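Putative uncharacterized protein TTHA1012 (PDB 2YZY) is of unknown function but, as a LolA-like protein, probably binds or carries a lipid or lipoprotein outside the cytoplasm. Local coordinates at residues Tyr45-Gln49 with Ala50-Arg54; Leu58-Gly61 with Ser62-Gly65; Thr68-Glu72 with Lys73-Asn77. All coordinates share one frame; numbering follows the deposited sequence.

Contact 1 of 3, residues Tyr45-Gln49 with Ala50-Arg54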
loop_
_atom_site.group_PDB
_atom_site.type_symbol
_atom_site.label_atom_id
_atom_site.label_comp_id
_atom_site.label_asym_id
_atom_site.label_seq_id
_atom_site.Cartn_x
_atom_site.Cartn_y
_atom_site.Cartn_z
ATOM N N TYR A 45 -0.257 3.048 -7.548
ATOM C CA TYR A 45 -0.646 2.596 -8.881
ATOM C C TYR A 45 -0.329 1.126 -9.052
ATOM O O TYR A 45 0.750 0.670 -8.676
ATOM C CB TYR A 45 0.115 3.392 -9.942
ATOM C CG TYR A 45 -0.174 4.866 -9.885
ATOM C CD1 TYR A 45 -1.205 5.419 -10.640
ATOM C CD2 TYR A 45 0.534 5.699 -9.015
ATOM C CE1 TYR A 45 -1.533 6.763 -10.530
ATOM C CE2 TYR A 45 0.212 7.041 -8.894
ATOM C CZ TYR A 45 -0.821 7.565 -9.652
ATOM O OH TYR A 45 -1.154 8.892 -9.514
ATOM N N ALA A 46 -1.262 0.390 -9.645
ATOM C CA ALA A 46 -1.062 -1.036 -9.851
ATOM C C ALA A 46 -1.465 -1.497 -11.241
ATOM O O ALA A 46 -2.537 -1.157 -11.734
ATOM C CB ALA A 46 -1.857 -1.826 -8.808
ATOM N N LEU A 47 -0.580 -2.268 -11.866
ATOM C CA LEU A 47 -0.826 -2.855 -13.179
ATOM C C LEU A 47 -0.498 -4.330 -12.940
ATOM O O LEU A 47 0.587 -4.805 -13.275
ATOM C CB LEU A 47 0.107 -2.240 -14.230
ATOM C CG LEU A 47 -0.110 -2.645 -15.694
ATOM C CD1 LEU A 47 -1.569 -2.465 -16.084
ATOM C CD2 LEU A 47 0.789 -1.808 -16.586
ATOM N N PRO A 48 -1.442 -5.068 -12.328
ATOM C CA PRO A 48 -1.318 -6.493 -11.995
ATOM C C PRO A 48 -0.802 -7.421 -13.086
ATOM O O PRO A 48 0.094 -8.226 -12.842
ATOM C CB PRO A 48 -2.730 -6.866 -11.552
ATOM C CG PRO A 48 -3.224 -5.600 -10.932
ATOM C CD PRO A 48 -2.769 -4.563 -11.933
ATOM N N GLN A 49 -1.364 -7.314 -14.285
ATOM C CA GLN A 49 -0.951 -8.181 -15.382
ATOM C C GLN A 49 0.531 -8.057 -15.732
ATOM O O GLN A 49 1.145 -9.018 -16.203
ATOM C CB GLN A 49 -1.809 -7.903 -16.619
ATOM C CG GLN A 49 -1.556 -8.860 -17.770
ATOM C CD GLN A 49 -2.661 -8.822 -18.807
ATOM O OE1 GLN A 49 -2.958 -7.774 -19.381
ATOM N NE2 GLN A 49 -3.282 -9.973 -19.052
ATOM N N ALA A 50 1.108 -6.884 -15.492
ATOM C CA ALA A 50 2.519 -6.655 -15.785
ATOM C C ALA A 50 3.369 -6.763 -14.521
ATOM O O ALA A 50 4.583 -6.565 -14.560
ATOM C CB ALA A 50 2.703 -5.277 -16.420
ATOM N N ARG A 51 2.722 -7.086 -13.405
ATOM C CA ARG A 51 3.408 -7.201 -12.123
ATOM C C ARG A 51 4.163 -5.915 -11.806
ATOM O O ARG A 51 5.296 -5.950 -11.329
ATOM C CB ARG A 51 4.383 -8.385 -12.128
ATOM C CG ARG A 51 3.715 -9.751 -12.138
ATOM C CD ARG A 51 4.731 -10.850 -11.843
ATOM N NE ARG A 51 4.112 -12.167 -11.728
ATOM C CZ ARG A 51 3.536 -12.816 -12.735
ATOM N NH1 ARG A 51 3.499 -12.269 -13.943
ATOM N NH2 ARG A 51 3.000 -14.012 -12.535
ATOM N N LEU A 52 3.520 -4.783 -12.077
ATOM C CA LEU A 52 4.106 -3.471 -11.826
ATOM C C LEU A 52 3.317 -2.731 -10.756
ATOM O O LEU A 52 2.089 -2.743 -10.757
ATOM C CB LEU A 52 4.119 -2.632 -13.104
ATOM C CG LEU A 52 5.010 -3.053 -14.271
ATOM C CD1 LEU A 52 4.920 -1.989 -15.360
ATOM C CD2 LEU A 52 6.451 -3.210 -13.807
ATOM N N PHE A 53 4.035 -2.067 -9.857
ATOM C CA PHE A 53 3.423 -1.322 -8.761
ATOM C C PHE A 53 4.245 -0.045 -8.578
ATOM O O PHE A 53 5.469 -0.080 -8.672
ATOM C CB PHE A 53 3.490 -2.173 -7.490
ATOM C CG PHE A 53 2.591 -1.712 -6.380
ATOM C CD1 PHE A 53 1.210 -1.841 -6.483
ATOM C CD2 PHE A 53 3.132 -1.211 -5.198
ATOM C CE1 PHE A 53 0.380 -1.483 -5.425
ATOM C CE2 PHE A 53 2.312 -0.850 -4.133
ATOM C CZ PHE A 53 0.935 -0.988 -4.245
ATOM N N ARG A 54 3.583 1.083 -8.331
ATOM C CA ARG A 54 4.298 2.341 -8.132
ATOM C C ARG A 54 3.662 3.123 -6.995
ATOM O O ARG A 54 2.443 3.211 -6.905
ATOM C CB ARG A 54 4.281 3.193 -9.413
ATOM C CG ARG A 54 5.086 4.505 -9.325
ATOM C CD ARG A 54 5.067 5.250 -10.659
ATOM N NE ARG A 54 5.730 6.555 -10.610
ATOM C CZ ARG A 54 6.866 6.848 -11.238
ATOM N NH1 ARG A 54 7.493 5.930 -11.967
ATOM N NH2 ARG A 54 7.360 8.078 -11.167
#
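Ala46 and Phe53 form the apolar pair on one face of this beta hairpin, the methyl CB of Ala46 lying at the edge of the phenyl ring, 3.8 Å from Phe53 CD1. CG of Phe53 stands opposite its backbone N (chi1 -164°), which brings the CD1 edge of the ring to strand 39-47, where CD1 also nears Tyr45 O. The other face carries Tyr45, Leu47, Leu52 and Arg54. There Leu47 extends toward the turn and sets its CG 3.9 Å from Ala50 CB, while its own CB meets Leu52 CB at the base of both side chains. Outward from these contacts, the backbone shows how a hairpin closes. Ala46 and Phe53 are a non-hydrogen-bonded pair; the pairs flanking it are hydrogen-bonded, and Leu47 N reaches Leu52 O at 2.9 Å almost straight (173°). Arg51 and Leu52 both face Leu47, a G1 beta bulge, and Arg51 takes the positive phi (55°) that this bulge uses. Leu47 O receives two donors from opposite faces of its carbonyl plane: Leu52 N at 3.2 Å and Ala50 N at 3.1 Å. The turn is tied once more by Arg51 N to Pro48 O, 2.9 Å, with the donor well above the carbonyl plane. At the polar end Arg54 runs out extended to a salt bridge with Glu56, a cation-pi contact with Phe67 and backbone carbonyls of Leu188 and Arg190, so its charge is used away from the turn. The hairpin lies between strand 23-30, where Trp23 meets both Ala46 and Phe53, and strand 67-70, whose Ile70 also packs on Phe53; helix 185-188 covers the opposite face, with Leu188 against Tyr45 and Leu47.

Contact 2 of 3, residues Leu58-Gly61 with Ser62-Gly65; sequences LKPG and SLEG
Pro60 O reaches forward over the turn to Leu63 N, 2.9 Å away with an N-H...O angle of 150°, and so closes a beta turn through Gly61 and Ser62. Both central residues have helical backbone angles, as in a type I turn. The donor sits well above the plane of the Pro60 carbonyl. The same oxygen takes a second, weak bond from Glu64 N, also at 2.9 Å but bent to 130°, which extends the grip by one residue. Just before the turn, the peptide bond leading into Pro60 is cis, a kink that redirects the chain as strand 52-59 ends; Leu58 and Lys59 there both face Leu41 in a classic beta bulge. After the turn, Gly65 has a positive phi, where a CB would be jammed against the carbonyl O of Glu64.

The side chains pack lightly on this frame. Pro60 and Leu63 lie side by side and point the same way, with CD of the ring 4.0 Å from Leu63 CD1; Leu63 also touches Leu40 of strand 39-47. Ser62 holds its OG between its own N and carbonyl carbon (chi1 62°), an orientation that turns the hydroxyl back to Pro60 CG, 3.6 Å away. Glu64 lays its CG alongside Leu58 O, and its OE2 is hydrogen-bonded to a bound methylpentanediol, probably from the crystallisation liquor. The end of Lys59 forms a salt bridge with Glu39. On this open surface one water links the two segments, donating to both Leu58 O, at 2.8 Å, and Glu64 OE1, at 2.7 Å.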
loop_
_atom_site.group_PDB
_atom_site.type_symbol
_atom_site.label_atom_id
_atom_site.label_comp_id
_atom_site.label_asym_id
_atom_site.label_seq_id
_atom_site.Cartn_x
_atom_site.Cartn_y
_atom_site.Cartn_z
ATOM N N LEU A 58 3.836 12.136 -1.159
ATOM C CA LEU A 58 3.479 13.549 -1.092
ATOM C C LEU A 58 3.791 14.174 0.273
ATOM O O LEU A 58 4.081 15.365 0.362
ATOM C CB LEU A 58 1.991 13.714 -1.421
ATOM C CG LEU A 58 1.629 13.350 -2.866
ATOM C CD1 LEU A 58 0.118 13.255 -3.016
ATOM C CD2 LEU A 58 2.202 14.389 -3.817
ATOM N N LYS A 59 3.708 13.369 1.331
ATOM C CA LYS A 59 4.001 13.814 2.696
ATOM C C LYS A 59 4.639 12.636 3.418
ATOM O O LYS A 59 4.326 11.487 3.123
ATOM C CB LYS A 59 2.721 14.205 3.431
ATOM C CG LYS A 59 1.962 15.368 2.831
ATOM C CD LYS A 59 0.743 15.670 3.695
ATOM C CE LYS A 59 -0.131 16.737 3.078
ATOM N NZ LYS A 59 -1.331 16.975 3.933
ATOM N N PRO A 60 5.525 12.898 4.392
ATOM C CA PRO A 60 5.987 14.196 4.885
ATOM C C PRO A 60 7.024 14.860 3.986
ATOM O O PRO A 60 7.355 14.344 2.919
ATOM C CB PRO A 60 6.546 13.848 6.254
ATOM C CG PRO A 60 7.168 12.519 6.012
ATOM C CD PRO A 60 6.120 11.801 5.181
ATOM N N GLY A 61 7.535 16.003 4.436
ATOM C CA GLY A 61 8.519 16.740 3.659
ATOM C C GLY A 61 9.744 15.941 3.262
ATOM O O GLY A 61 10.308 16.161 2.194
ATOM N N SER A 62 10.164 15.022 4.125
ATOM C CA SER A 62 11.334 14.199 3.847
ATOM C C SER A 62 11.121 13.215 2.700
ATOM O O SER A 62 12.094 12.736 2.113
ATOM C CB SER A 62 11.743 13.428 5.102
ATOM O OG SER A 62 10.711 12.550 5.514
ATOM N N LEU A 63 9.861 12.908 2.381
ATOM C CA LEU A 63 9.556 11.964 1.305
ATOM C C LEU A 63 8.898 12.611 0.092
ATOM O O LEU A 63 8.781 11.986 -0.960
ATOM C CB LEU A 63 8.639 10.841 1.812
ATOM C CG LEU A 63 9.098 10.008 3.011
ATOM C CD1 LEU A 63 8.099 8.880 3.246
ATOM C CD2 LEU A 63 10.477 9.440 2.753
ATOM N N GLU A 64 8.468 13.860 0.238
ATOM C CA GLU A 64 7.798 14.576 -0.843
ATOM C C GLU A 64 8.561 14.475 -2.167
ATOM O O GLU A 64 9.716 14.886 -2.255
ATOM C CB GLU A 64 7.627 16.044 -0.447
ATOM C CG GLU A 64 6.804 16.878 -1.425
ATOM C CD GLU A 64 6.786 18.347 -1.047
ATOM O OE1 GLU A 64 6.426 18.664 0.106
ATOM O OE2 GLU A 64 7.141 19.187 -1.903
ATOM N N GLY A 65 7.911 13.921 -3.194
ATOM C CA GLY A 65 8.559 13.789 -4.492
ATOM C C GLY A 65 9.190 12.435 -4.760
ATOM O O GLY A 65 9.478 12.098 -5.909
HETATM O O HOH W 1 5.243 17.274 2.040
HETATM O O HOH W 2 11.480 15.379 -0.197
#

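Contact 3 of 3, residues Thr68-Glu72 with Lys73-Asn77; sequences TVITE and KEVWN
Thr68 turns OG1 to the side of its backbone N, opposite the carbonyl carbon (chi1 -61°), and Asn77 turns its CG likewise; these rotations bring OG1 and OD1 within bonding distance on the same face of a beta hairpin. Thr68 OG1 donates to Asn77 OD1 at 2.7 Å, from a position tilted out of the amide plane. The branch CG2 of Thr68, opposite its own N, points down the hairpin instead and meets Val75 CG1 at 3.9 Å. Replacing Thr68 with an alanine would probably leave Asn77 OD1 without this donor, its amide freer to turn, and open a gap beside Val75 CG1.

Further along the same face, Ile70 and Val75 touch through their CG2 methyls. The reverse face holds Val69 against Trp76: the branched CB of Val69 comes obliquely to the six-membered part of the indole, 3.9 Å from CE3, and both side chains point the same way. Their backbones form the hydrogen-bonded pair, Trp76 N to Val69 O at 2.8 Å, nearly straight (173°) and in the carbonyl plane, with Val69 N returning a matching bond to Trp76 O. On the side away from strand 67-70, Trp76 also touches Leu85 and Ile87 of strand 84-88, while across strand 67-70 the hairpin adjoins strand 52-59, with Thr68 on Phe57.

Where the strands part, a side chain takes part in the closing of the turn. Thr71 grips Glu74 O twice, through its backbone N at 2.9 Å and through its hydroxyl. The backbone donor arrives nearly along the C=O axis, whereas Thr71 OG1, 2.8 Å from Glu74 O, approaches from the flank of that carbonyl, with a C=O...donor angle of 119°.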
loop_
_atom_site.group_PDB
_atom_site.type_symbol
_atom_site.label_atom_id
_atom_site.label_comp_id
_atom_site.label_asym_id
_atom_site.label_seq_id
_atom_site.Cartn_x
_atom_site.Cartn_y
_atom_site.Cartn_z
ATOM N N THR A 68 8.492 4.897 -5.543
ATOM C CA THR A 68 9.016 3.544 -5.553
ATOM C C THR A 68 8.348 2.776 -6.678
ATOM O O THR A 68 7.132 2.843 -6.849
ATOM C CB THR A 68 8.708 2.820 -4.232
ATOM O OG1 THR A 68 9.316 3.526 -3.148
ATOM C CG2 THR A 68 9.238 1.393 -4.269
ATOM N N VAL A 69 9.147 2.066 -7.465
ATOM C CA VAL A 69 8.603 1.260 -8.548
ATOM C C VAL A 69 8.971 -0.180 -8.225
ATOM O O VAL A 69 10.136 -0.490 -7.975
ATOM C CB VAL A 69 9.198 1.642 -9.916
ATOM C CG1 VAL A 69 8.632 0.720 -11.000
ATOM C CG2 VAL A 69 8.858 3.084 -10.242
ATOM N N ILE A 70 7.973 -1.054 -8.203
ATOM C CA ILE A 70 8.230 -2.453 -7.900
ATOM C C ILE A 70 7.876 -3.333 -9.086
ATOM O O ILE A 70 6.822 -3.176 -9.703
ATOM C CB ILE A 70 7.422 -2.920 -6.668
ATOM C CG1 ILE A 70 7.766 -2.047 -5.460
ATOM C CG2 ILE A 70 7.742 -4.381 -6.356
ATOM C CD1 ILE A 70 6.902 -2.304 -4.250
ATOM N N THR A 71 8.782 -4.243 -9.414
ATOM C CA THR A 71 8.574 -5.181 -10.506
ATOM C C THR A 71 8.856 -6.558 -9.928
ATOM O O THR A 71 9.259 -6.676 -8.770
ATOM C CB THR A 71 9.539 -4.922 -11.679
ATOM O OG1 THR A 71 10.888 -5.158 -11.252
ATOM C CG2 THR A 71 9.413 -3.486 -12.165
ATOM N N GLU A 72 8.637 -7.603 -10.717
ATOM C CA GLU A 72 8.893 -8.949 -10.230
ATOM C C GLU A 72 10.393 -9.133 -10.037
ATOM O O GLU A 72 10.832 -9.863 -9.148
ATOM C CB GLU A 72 8.381 -9.993 -11.226
ATOM C CG GLU A 72 9.135 -10.016 -12.548
ATOM C CD GLU A 72 8.831 -11.253 -13.371
ATOM O OE1 GLU A 72 9.387 -11.381 -14.483
ATOM O OE2 GLU A 72 8.039 -12.101 -12.905
ATOM N N LYS A 73 11.174 -8.447 -10.868
ATOM C CA LYS A 73 12.627 -8.549 -10.824
ATOM C C LYS A 73 13.328 -7.618 -9.840
ATOM O O LYS A 73 14.174 -8.060 -9.064
ATOM C CB LYS A 73 13.203 -8.321 -12.225
ATOM C CG LYS A 73 14.717 -8.435 -12.299
ATOM C CD LYS A 73 15.224 -8.165 -13.706
ATOM C CE LYS A 73 16.736 -8.294 -13.778
ATOM N NZ LYS A 73 17.415 -7.365 -12.831
ATOM N N GLU A 74 12.989 -6.333 -9.861
ATOM C CA GLU A 74 13.660 -5.409 -8.958
ATOM C C GLU A 74 12.803 -4.269 -8.431
ATOM O O GLU A 74 11.653 -4.090 -8.832
ATOM C CB GLU A 74 14.906 -4.842 -9.643
ATOM C CG GLU A 74 14.623 -3.887 -10.786
ATOM C CD GLU A 74 15.767 -3.820 -11.780
ATOM O OE1 GLU A 74 16.941 -3.865 -11.352
ATOM O OE2 GLU A 74 15.492 -3.713 -12.992
ATOM N N VAL A 75 13.390 -3.503 -7.519
ATOM C CA VAL A 75 12.723 -2.372 -6.896
ATOM C C VAL A 75 13.517 -1.092 -7.121
ATOM O O VAL A 75 14.734 -1.076 -6.955
ATOM C CB VAL A 75 12.576 -2.595 -5.373
ATOM C CG1 VAL A 75 12.018 -1.344 -4.708
ATOM C CG2 VAL A 75 11.669 -3.787 -5.108
ATOM N N TRP A 76 12.822 -0.028 -7.511
ATOM C CA TRP A 76 13.462 1.263 -7.716
ATOM C C TRP A 76 12.967 2.211 -6.637
ATOM O O TRP A 76 11.765 2.314 -6.402
ATOM C CB TRP A 76 13.080 1.892 -9.060
ATOM C CG TRP A 76 13.523 1.177 -10.294
ATOM C CD1 TRP A 76 14.410 0.144 -10.381
ATOM C CD2 TRP A 76 13.109 1.468 -11.634
ATOM N NE1 TRP A 76 14.574 -0.228 -11.698
ATOM C CE2 TRP A 76 13.786 0.568 -12.487
ATOM C CE3 TRP A 76 12.230 2.403 -12.197
ATOM C CZ2 TRP A 76 13.611 0.576 -13.877
ATOM C CZ3 TRP A 76 12.055 2.410 -13.580
ATOM C CH2 TRP A 76 12.744 1.501 -14.403
ATOM N N ASN A 77 13.886 2.903 -5.978
ATOM C CA ASN A 77 13.487 3.877 -4.979
ATOM C C ASN A 77 14.119 5.203 -5.355
ATOM O O ASN A 77 15.335 5.366 -5.276
ATOM C CB ASN A 77 13.935 3.450 -3.580
ATOM C CG ASN A 77 12.960 2.493 -2.933
ATOM O OD1 ASN A 77 11.854 2.881 -2.554
ATOM N ND2 ASN A 77 13.355 1.232 -2.813
#

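How the contacts relate
The three contacts show how consecutive, neighbouring antiparallel strands can be joined by different closures. Contacts 1 and 2 lie at the two ends of strand 52-59, their centres about 22 Å apart, whereas contacts 1 and 3 are neighbours, with about 10 Å between centres. There Phe53 O and Ile70 N make a probable hydrogen bond at 2.7 Å, and Leu52 CD2 packs on Thr71 CG2. Contact 1 is the most buried, though its turn is exposed; contacts 2 and 3 are surface contacts. Their chemistry follows: a bulged backbone turn with apolar packing in contact 1, a type I turn entered through a cis peptide bond and bridged by water in contact 2, and threonine hydroxyls bonding across the hairpin in contact 3.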